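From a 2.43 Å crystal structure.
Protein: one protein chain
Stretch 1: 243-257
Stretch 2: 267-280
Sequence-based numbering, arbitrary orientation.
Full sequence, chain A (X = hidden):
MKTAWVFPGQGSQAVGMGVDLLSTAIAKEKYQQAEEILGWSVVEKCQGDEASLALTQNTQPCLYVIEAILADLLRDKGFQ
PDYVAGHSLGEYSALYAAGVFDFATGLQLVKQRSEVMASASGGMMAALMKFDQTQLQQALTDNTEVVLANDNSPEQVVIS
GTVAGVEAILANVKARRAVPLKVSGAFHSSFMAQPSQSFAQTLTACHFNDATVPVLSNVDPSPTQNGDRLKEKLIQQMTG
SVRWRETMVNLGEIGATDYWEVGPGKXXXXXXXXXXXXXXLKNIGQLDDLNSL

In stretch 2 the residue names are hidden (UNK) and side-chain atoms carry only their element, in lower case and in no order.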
ATOM      1  N   ARG A 243       2.554  -7.129  -6.844  1.00 27.62           N
ATOM      2  CA  ARG A 243       2.820  -8.546  -6.668  1.00 28.30           C
ATOM      3  C   ARG A 243       2.880  -8.910  -5.187  1.00 29.88           C
ATOM      4  O   ARG A 243       3.926  -9.321  -4.676  1.00 26.39           O
ATOM      5  CB  ARG A 243       4.114  -8.894  -7.384  1.00 21.03           C
ATOM      6  CG  ARG A 243       4.079  -8.365  -8.808  1.00 25.70           C
ATOM      7  CD  ARG A 243       5.403  -8.436  -9.504  1.00 25.00           C
ATOM      8  NE  ARG A 243       5.951  -9.780  -9.412  1.00 35.14           N
ATOM      9  CZ  ARG A 243       7.138 -10.132  -9.879  1.00 32.98           C
ATOM     10  NH1 ARG A 243       7.912  -9.232 -10.475  1.00 22.74           N
ATOM     11  NH2 ARG A 243       7.541 -11.382  -9.737  1.00 37.94           N
ATOM     12  N   TRP A 244       1.750  -8.754  -4.497  1.00 27.22           N
ATOM     13  CA  TRP A 244       1.747  -8.931  -3.052  1.00 24.66           C
ATOM     14  C   TRP A 244       1.802 -10.402  -2.683  1.00 29.02           C
ATOM     15  O   TRP A 244       2.487 -10.773  -1.730  1.00 31.27           O
ATOM     16  CB  TRP A 244       0.534  -8.275  -2.398  1.00 25.59           C
ATOM     17  CG  TRP A 244       0.720  -8.213  -0.929  1.00 22.60           C
ATOM     18  CD1 TRP A 244       0.146  -9.022   0.009  1.00 24.38           C
ATOM     19  CD2 TRP A 244       1.599  -7.336  -0.221  1.00 21.01           C
ATOM     20  NE1 TRP A 244       0.605  -8.693   1.262  1.00 25.33           N
ATOM     21  CE2 TRP A 244       1.504  -7.666   1.148  1.00 27.23           C
ATOM     22  CE3 TRP A 244       2.457  -6.303  -0.609  1.00 22.97           C
ATOM     23  CZ2 TRP A 244       2.221  -6.981   2.133  1.00 21.28           C
ATOM     24  CZ3 TRP A 244       3.180  -5.637   0.368  1.00 20.83           C
ATOM     25  CH2 TRP A 244       3.057  -5.981   1.721  1.00 22.27           C
ATOM     26  N   ARG A 245       1.102 -11.242  -3.439  1.00 30.31           N
ATOM     27  CA  ARG A 245       1.189 -12.689  -3.233  1.00 32.86           C
ATOM     28  C   ARG A 245       2.646 -13.133  -3.161  1.00 30.84           C
ATOM     29  O   ARG A 245       3.068 -13.752  -2.185  1.00 32.32           O
ATOM     30  CB  ARG A 245       0.454 -13.448  -4.346  1.00 37.28           C
ATOM     31  CG  ARG A 245       0.588 -14.976  -4.258  1.00 39.54           C
ATOM     32  CD  ARG A 245      -0.078 -15.720  -5.434  1.00 39.02           C
ATOM     33  NE  ARG A 245       0.397 -15.310  -6.760  1.00 35.63           N
ATOM     34  CZ  ARG A 245       1.527 -15.727  -7.336  1.00 38.86           C
ATOM     35  NH1 ARG A 245       2.342 -16.564  -6.706  1.00 41.91           N
ATOM     36  NH2 ARG A 245       1.853 -15.297  -8.549  1.00 40.66           N
ATOM     37  N   GLU A 246       3.412 -12.782  -4.189  1.00 34.57           N
ATOM     38  CA  GLU A 246       4.832 -13.120  -4.262  1.00 32.47           C
ATOM     39  C   GLU A 246       5.623 -12.451  -3.157  1.00 33.31           C
ATOM     40  O   GLU A 246       6.704 -12.911  -2.784  1.00 35.92           O
ATOM     41  CB  GLU A 246       5.420 -12.716  -5.618  1.00 31.58           C
ATOM     42  CG  GLU A 246       4.933 -13.536  -6.807  1.00 32.03           C
ATOM     43  CD  GLU A 246       5.373 -12.937  -8.132  1.00 38.86           C
ATOM     44  OE1 GLU A 246       4.683 -12.035  -8.639  1.00 43.78           O
ATOM     45  OE2 GLU A 246       6.421 -13.351  -8.668  1.00 42.89           O
ATOM     46  N   THR A 247       5.102 -11.348  -2.642  1.00 33.92           N
ATOM     47  CA  THR A 247       5.810 -10.652  -1.583  1.00 31.52           C
ATOM     48  C   THR A 247       5.809 -11.526  -0.336  1.00 30.55           C
ATOM     49  O   THR A 247       6.853 -11.734   0.296  1.00 29.03           O
ATOM     50  CB  THR A 247       5.188  -9.290  -1.299  1.00 26.38           C
ATOM     51  OG1 THR A 247       5.387  -8.445  -2.441  1.00 26.67           O
ATOM     52  CG2 THR A 247       5.853  -8.660  -0.099  1.00 23.94           C
ATOM     53  N   MET A 248       4.638 -12.075  -0.027  1.00 26.95           N
ATOM     54  CA  MET A 248       4.459 -12.926   1.143  1.00 30.15           C
ATOM     55  C   MET A 248       5.239 -14.241   1.050  1.00 35.61           C
ATOM     56  O   MET A 248       5.848 -14.687   2.032  1.00 35.49           O
ATOM     57  CB  MET A 248       2.969 -13.195   1.353  1.00 31.79           C
ATOM     58  CG  MET A 248       2.220 -11.943   1.739  1.00 21.11           C
ATOM     59  SD  MET A 248       0.463 -12.163   1.909  1.00 30.88           S
ATOM     60  CE  MET A 248       0.017 -12.546   0.207  1.00 30.88           C
ATOM     61  N   VAL A 249       5.226 -14.854  -0.129  1.00 36.28           N
ATOM     62  CA  VAL A 249       5.973 -16.085  -0.353  1.00 32.36           C
ATOM     63  C   VAL A 249       7.469 -15.855  -0.182  1.00 36.15           C
ATOM     64  O   VAL A 249       8.160 -16.676   0.434  1.00 41.88           O
ATOM     65  CB  VAL A 249       5.715 -16.662  -1.759  1.00 34.87           C
ATOM     66  CG1 VAL A 249       6.461 -17.973  -1.933  1.00 35.49           C
ATOM     67  CG2 VAL A 249       4.227 -16.856  -1.996  1.00 28.97           C
ATOM     68  N   ASN A 250       7.963 -14.742  -0.728  1.00 33.39           N
ATOM     69  CA  ASN A 250       9.379 -14.384  -0.615  1.00 31.44           C
ATOM     70  C   ASN A 250       9.796 -14.188   0.824  1.00 38.97           C
ATOM     71  O   ASN A 250      10.909 -14.538   1.218  1.00 39.94           O
ATOM     72  CB  ASN A 250       9.683 -13.117  -1.397  1.00 26.54           C
ATOM     73  CG  ASN A 250       9.646 -13.339  -2.889  1.00 35.01           C
ATOM     74  OD1 ASN A 250       9.159 -14.367  -3.363  1.00 37.35           O
ATOM     75  ND2 ASN A 250      10.157 -12.373  -3.646  1.00 32.46           N
ATOM     76  N   LEU A 251       8.887 -13.604   1.597  1.00 42.63           N
ATOM     77  CA  LEU A 251       9.105 -13.364   3.010  1.00 39.00           C
ATOM     78  C   LEU A 251       9.287 -14.679   3.726  1.00 42.47           C
ATOM     79  O   LEU A 251      10.342 -14.932   4.308  1.00 41.37           O
ATOM     80  CB  LEU A 251       7.936 -12.595   3.614  1.00 37.67           C
ATOM     81  CG  LEU A 251       7.880 -11.100   3.313  1.00 35.23           C
ATOM     82  CD1 LEU A 251       6.699 -10.476   4.045  1.00 27.66           C
ATOM     83  CD2 LEU A 251       9.193 -10.446   3.711  1.00 33.31           C
ATOM     84  N   GLY A 252       8.251 -15.516   3.662  1.00 44.29           N
ATOM     85  CA  GLY A 252       8.247 -16.818   4.305  1.00 42.97           C
ATOM     86  C   GLY A 252       9.458 -17.672   3.974  1.00 47.54           C
ATOM     87  O   GLY A 252       9.874 -18.506   4.781  1.00 50.55           O
ATOM     88  N   GLU A 253      10.053 -17.444   2.807  1.00 45.06           N
ATOM     89  CA  GLU A 253      11.141 -18.296   2.344  1.00 46.03           C
ATOM     90  C   GLU A 253      12.537 -17.695   2.513  1.00 44.48           C
ATOM     91  O   GLU A 253      13.526 -18.428   2.533  1.00 45.76           O
ATOM     92  CB  GLU A 253      10.902 -18.674   0.879  1.00 48.59           C
ATOM     93  CG  GLU A 253       9.666 -19.558   0.708  1.00 55.65           C
ATOM     94  CD  GLU A 253       9.590 -20.230  -0.649  1.00 60.27           C
ATOM     95  OE1 GLU A 253       9.877 -19.566  -1.672  1.00 65.68           O
ATOM     96  OE2 GLU A 253       9.251 -21.434  -0.685  1.00 64.91           O
ATOM     97  N   ILE A 254      12.645 -16.379   2.641  1.00 42.50           N
ATOM     98  CA  ILE A 254      13.968 -15.820   2.905  1.00 46.42           C
ATOM     99  C   ILE A 254      14.280 -15.853   4.402  1.00 44.72           C
ATOM    100  O   ILE A 254      15.385 -15.493   4.814  1.00 41.56           O
ATOM    101  CB  ILE A 254      14.129 -14.367   2.390  1.00 44.78           C
ATOM    102  CG1 ILE A 254      13.093 -13.435   3.036  1.00 43.47           C
ATOM    103  CG2 ILE A 254      14.062 -14.324   0.880  1.00 40.33           C
ATOM    104  CD1 ILE A 254      13.295 -11.969   2.702  1.00 38.26           C
ATOM    105  N   GLY A 255      13.306 -16.272   5.210  1.00 39.68           N
ATOM    106  CA  GLY A 255      13.538 -16.435   6.636  1.00 44.46           C
ATOM    107  C   GLY A 255      12.450 -15.996   7.606  1.00 49.03           C
ATOM    108  O   GLY A 255      12.387 -16.488   8.732  1.00 50.81           O
ATOM    109  N   ALA A 256      11.595 -15.071   7.185  1.00 48.85           N
ATOM    110  CA  ALA A 256      10.660 -14.422   8.101  1.00 41.03           C
ATOM    111  C   ALA A 256       9.684 -15.395   8.756  1.00 42.65           C
ATOM    112  O   ALA A 256       9.016 -16.172   8.085  1.00 50.23           O
ATOM    113  CB  ALA A 256       9.900 -13.332   7.373  1.00 41.79           C
ATOM    114  N   THR A 257       9.599 -15.320  10.078  1.00 45.14           N
ATOM    115  CA  THR A 257       8.755 -16.208  10.876  1.00 41.91           C
ATOM    116  C   THR A 257       7.483 -15.510  11.334  1.00 37.99           C
ATOM    117  O   THR A 257       6.459 -16.147  11.607  1.00 42.75           O
ATOM    118  CB  THR A 257       9.527 -16.714  12.111  1.00 41.29           C
ATOM    119  OG1 THR A 257       9.670 -15.649  13.055  1.00 41.66           O
ATOM    120  CG2 THR A 257      10.904 -17.144  11.700  1.00 41.77           C
ATOM    121  N   UNK A 267      -6.405  -6.336   6.371  1.00 27.30           N
ATOM    122  CA  UNK A 267      -6.347  -6.780   4.979  1.00 24.22           C
ATOM    123  C   UNK A 267      -5.098  -7.606   4.627  1.00 27.62           C
ATOM    124  O   UNK A 267      -5.188  -8.626   3.946  1.00 26.55           O
ATOM    125  c   UNK A 267      -6.409  -5.583   4.006  1.00 26.51           C
ATOM    126  c   UNK A 267      -7.658  -4.744   4.249  1.00 18.62           C
ATOM    127  c   UNK A 267      -6.358  -6.080   2.558  1.00 21.84           C
ATOM    128  N   UNK A 268      -3.936  -7.171   5.094  1.00 26.68           N
ATOM    129  CA  UNK A 268      -2.690  -7.782   4.666  1.00 25.87           C
ATOM    130  C   UNK A 268      -2.380  -9.047   5.458  1.00 30.76           C
ATOM    131  O   UNK A 268      -1.660  -9.926   4.977  1.00 33.91           O
ATOM    132  c   UNK A 268      -1.531  -6.787   4.781  1.00 21.72           C
ATOM    133  c   UNK A 268      -0.167  -4.879   4.023  1.00 20.85           C
ATOM    134  c   UNK A 268      -1.522  -5.533   3.893  1.00 21.78           C
ATOM    135  c   UNK A 268      -1.820  -5.838   2.428  1.00 18.38           C
ATOM    136  N   UNK A 269      -2.909  -9.145   6.673  1.00 33.01           N
ATOM    137  CA  UNK A 269      -2.797 -10.395   7.428  1.00 33.54           C
ATOM    138  C   UNK A 269      -3.880 -11.368   6.956  1.00 32.47           C
ATOM    139  O   UNK A 269      -3.666 -12.576   6.937  1.00 32.65           O
ATOM    140  c   UNK A 269      -1.716  -9.490   9.530  1.00 25.47           C
ATOM    141  c   UNK A 269      -2.937 -10.191   8.950  1.00 26.88           C
ATOM    142  o   UNK A 269      -4.119  -9.433   9.220  1.00 24.72           O
ATOM    143  N   UNK A 270      -5.042 -10.829   6.593  1.00 32.21           N
ATOM    144  CA  UNK A 270      -6.094 -11.611   5.968  1.00 29.87           C
ATOM    145  C   UNK A 270      -5.571 -12.310   4.722  1.00 36.72           C
ATOM    146  O   UNK A 270      -5.769 -13.520   4.546  1.00 40.53           O
ATOM    147  N   UNK A 271      -4.890 -11.553   3.864  1.00 32.74           N
ATOM    148  CA  UNK A 271      -4.250 -12.116   2.680  1.00 29.21           C
ATOM    149  C   UNK A 271      -3.229 -13.173   3.082  1.00 35.38           C
ATOM    150  O   UNK A 271      -3.210 -14.267   2.525  1.00 35.33           O
ATOM    151  c   UNK A 271      -5.346 -10.873   0.107  1.00 32.47           C
ATOM    152  c   UNK A 271      -3.581 -11.019   1.844  1.00 27.91           C
ATOM    153  c   UNK A 271      -3.819  -8.960   0.438  1.00 22.77           C
ATOM    154  c   UNK A 271      -4.548 -10.086   1.115  1.00 28.01           C
ATOM    155  N   UNK A 272      -2.391 -12.850   4.060  1.00 35.23           N
ATOM    156  CA  UNK A 272      -1.342 -13.774   4.479  1.00 38.01           C
ATOM    157  C   UNK A 272      -1.872 -15.110   5.011  1.00 41.94           C
ATOM    158  O   UNK A 272      -1.197 -16.142   4.904  1.00 44.09           O
ATOM    159  s   UNK A 272       1.149 -13.948   5.637  1.00 29.97           S
ATOM    160  c   UNK A 272      -0.460 -13.140   5.544  1.00 33.27           C
ATOM    161  N   UNK A 273      -3.070 -15.080   5.584  1.00 38.80           N
ATOM    162  CA  UNK A 273      -3.701 -16.286   6.099  1.00 43.50           C
ATOM    163  C   UNK A 273      -3.742 -17.345   5.013  1.00 47.13           C
ATOM    164  O   UNK A 273      -3.190 -18.436   5.163  1.00 46.99           O
ATOM    165  c   UNK A 273      -6.600 -15.339   8.509  1.00 38.86           C
ATOM    166  c   UNK A 273      -6.672 -14.648   9.870  1.00 33.73           C
ATOM    167  c   UNK A 273      -5.115 -15.990   6.601  1.00 38.45           C
ATOM    168  n   UNK A 273      -8.027 -14.773  10.457  1.00 38.53           N
ATOM    169  c   UNK A 273      -5.167 -15.390   7.997  1.00 37.75           C
ATOM    170  N   UNK A 274      -4.365 -16.982   3.900  1.00 49.85           N
ATOM    171  CA  UNK A 274      -4.582 -17.897   2.792  1.00 45.10           C
ATOM    172  C   UNK A 274      -3.431 -17.913   1.790  1.00 47.22           C
ATOM    173  O   UNK A 274      -3.651 -18.222   0.618  1.00 54.93           O
ATOM    174  n   UNK A 274     -11.299 -17.641   4.363  1.00 50.99           N
ATOM    175  n   UNK A 274      -9.392 -16.795   3.383  1.00 54.84           N
ATOM    176  c   UNK A 274      -7.068 -17.447   3.042  1.00 49.26           C
ATOM    177  c   UNK A 274      -5.886 -17.529   2.085  1.00 45.34           C
ATOM    178  c   UNK A 274     -10.348 -17.718   3.435  1.00 59.16           C
ATOM    179  n   UNK A 274     -10.361 -18.714   2.553  1.00 59.01           N
ATOM    180  c   UNK A 274      -8.297 -16.795   2.422  1.00 47.89           C
ATOM    181  N   UNK A 275      -2.214 -17.591   2.239  1.00 44.07           N
ATOM    182  CA  UNK A 275      -1.042 -17.635   1.355  1.00 41.72           C
ATOM    183  C   UNK A 275       0.175 -18.261   2.022  1.00 44.15           C
ATOM    184  O   UNK A 275       0.817 -19.144   1.451  1.00 42.52           O
ATOM    185  c   UNK A 275      -0.645 -16.235   0.853  1.00 37.58           C
ATOM    186  o   UNK A 275      -1.661 -15.740  -0.028  1.00 37.93           O
ATOM    187  c   UNK A 275       0.698 -16.284   0.109  1.00 37.23           C
ATOM    188  N   UNK A 276       0.508 -17.776   3.215  1.00 47.95           N
ATOM    189  CA  UNK A 276       1.537 -18.403   4.046  1.00 51.45           C
ATOM    190  C   UNK A 276       1.007 -18.560   5.463  1.00 50.50           C
ATOM    191  O   UNK A 276       1.339 -17.769   6.345  1.00 51.27           O
ATOM    192  s   UNK A 276       3.464 -17.308   2.395  1.00 46.28           S
ATOM    193  c   UNK A 276       2.824 -17.583   4.039  1.00 41.86           C
ATOM    194  N   UNK A 277       0.184 -19.599   5.686  1.00 55.16           N
ATOM    195  CA  UNK A 277      -0.605 -19.748   6.918  1.00 56.56           C
ATOM    196  C   UNK A 277       0.214 -20.270   8.106  1.00 50.58           C
ATOM    197  O   UNK A 277      -0.332 -20.395   9.210  1.00 45.16           O
ATOM    198  c   UNK A 277      -1.031 -21.604   5.465  1.00 51.77           C
ATOM    199  c   UNK A 277       0.044 -20.762   4.790  1.00 48.24           C
ATOM    200  c   UNK A 277      -1.692 -20.754   6.512  1.00 49.37           C
ATOM    201  N   UNK A 278       1.494 -20.562   7.879  1.00 42.40           N
ATOM    202  CA  UNK A 278       2.384 -20.957   8.962  1.00 47.33           C
ATOM    203  C   UNK A 278       3.129 -19.746   9.537  1.00 52.93           C
ATOM    204  O   UNK A 278       3.990 -19.885  10.413  1.00 52.82           O
ATOM    205  c   UNK A 278       3.384 -22.025   8.490  1.00 50.55           C
ATOM    206  o   UNK A 278       5.408 -21.982   7.221  1.00 58.07           O
ATOM    207  o   UNK A 278       3.682 -20.853   6.412  1.00 60.52           O
ATOM    208  c   UNK A 278       4.217 -21.580   7.290  1.00 57.55           C
ATOM    209  N   UNK A 279       2.796 -18.558   9.043  1.00 50.64           N
ATOM    210  CA  UNK A 279       3.381 -17.326   9.569  1.00 45.50           C
ATOM    211  C   UNK A 279       2.519 -16.739  10.683  1.00 46.08           C
ATOM    212  O   UNK A 279       1.281 -16.791  10.639  1.00 41.30           O
ATOM    213  c   UNK A 279       4.482 -15.461   6.301  1.00 42.12           C
ATOM    214  c   UNK A 279       5.977 -16.512   7.966  1.00 36.95           C
ATOM    215  c   UNK A 279       4.600 -16.536   7.372  1.00 41.42           C
ATOM    216  c   UNK A 279       3.562 -16.287   8.464  1.00 45.23           C
ATOM    217  N   UNK A 280       3.187 -16.169  11.682  1.00 48.34           N
ATOM    218  CA  UNK A 280       2.493 -15.558  12.810  1.00 41.32           C
ATOM    219  C   UNK A 280       2.091 -14.135  12.492  1.00 34.01           C
ATOM    220  O   UNK A 280       2.915 -13.337  12.045  1.00 36.41           O
ATOM    221  n   UNK A 280       5.166 -17.186  13.906  1.00 44.17           N
ATOM    222  c   UNK A 280       3.930 -16.941  14.339  1.00 51.02           C
ATOM    223  c   UNK A 280       3.377 -15.573  14.048  1.00 48.73           C
ATOM    224  o   UNK A 280       3.252 -17.779  14.937  1.00 57.81           O
TER
HETATM  225  O   HOH W   1       5.875 -19.406  11.867  1.00 39.70           O

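Position 267 carries three carbons, one on CA bearing the other two; this beta-branched, all-carbon pattern is Val267, which lies out of reach of stretch 1. Position 268 has four carbons forked at the second. One terminal carbon lies 4.2 Å from the centroid of the five-membered ring of Trp244, 25° off the ring normal, and the other is 3.7 Å from Trp244 CZ2. This is Leu268, the two atoms being CD2 and CD1.

At position 269 a carbon carries one oxygen and one carbon, which defines Thr269; its CA-to-CB bond points away from stretch 1. Position 270 has no side-chain atoms and is Gly270. Position 271 again has four carbons forked at the second, one tip 4.0 Å from Trp244 CD1 and CB 4.2 Å from Met248 SD: Leu271.

One carbon followed by sulfur marks position 272 as Cys272, whose CA sits 3.5 Å from Met248 SD. Position 273 has four carbons in a row ending in nitrogen, and its CA-to-CB bond points away from stretch 1: Lys273. At position 274, three carbons lead to a guanidinium, a nitrogen and then a carbon bearing two more nitrogens, hence Arg274, the first residue to leave helical phi/psi.

Position 275 has a carbon bearing one oxygen and one carbon. The oxygen is 3.6 Å from Met248 CE and the methyl 4.1 Å from Val249 CG2. The carbon bearing one oxygen and one carbon makes this Thr275. Position 276 has one carbon and then sulfur, the latter 3.9 Å from Val249 CA: Cys276. Position 277 has three carbons closing a ring onto the backbone N, out of reach of stretch 1: Pro277. Position 278 has two carbons, the second carrying two oxygens: Asp278.

Position 279 has four carbons forked at the second, one tip only 3.1 Å from Ala256 O, a tight fit; it is Leu279, and that atom is CD2. At position 280 the second of two carbons bears one oxygen and one nitrogen. The amide on the second carbon identifies Asn280; its nitrogen, ND2, donates to Thr257 O at 2.8 Å.

The helices cross at -70° with axes 10.5 Å apart at closest approach. Trp244 and Met248, one turn apart, both point toward stretch 2: the indole packs on Leu268 and Leu271, while the thioether meets Leu271 and Cys272. Past the second helix, Thr275 and Cys276 extend the packing along Met248 and Val249. A type I turn from Cys276 to Leu279 then leads to Asn280, whose N also donates to Thr257 O (3.3 Å, 180°). Two hydrogen bonds converging on one carbonyl thus fasten the far end of a largely apolar contact burying 556 Å².

Stretch 2 267-280: VLTGLCKRTCPDLN
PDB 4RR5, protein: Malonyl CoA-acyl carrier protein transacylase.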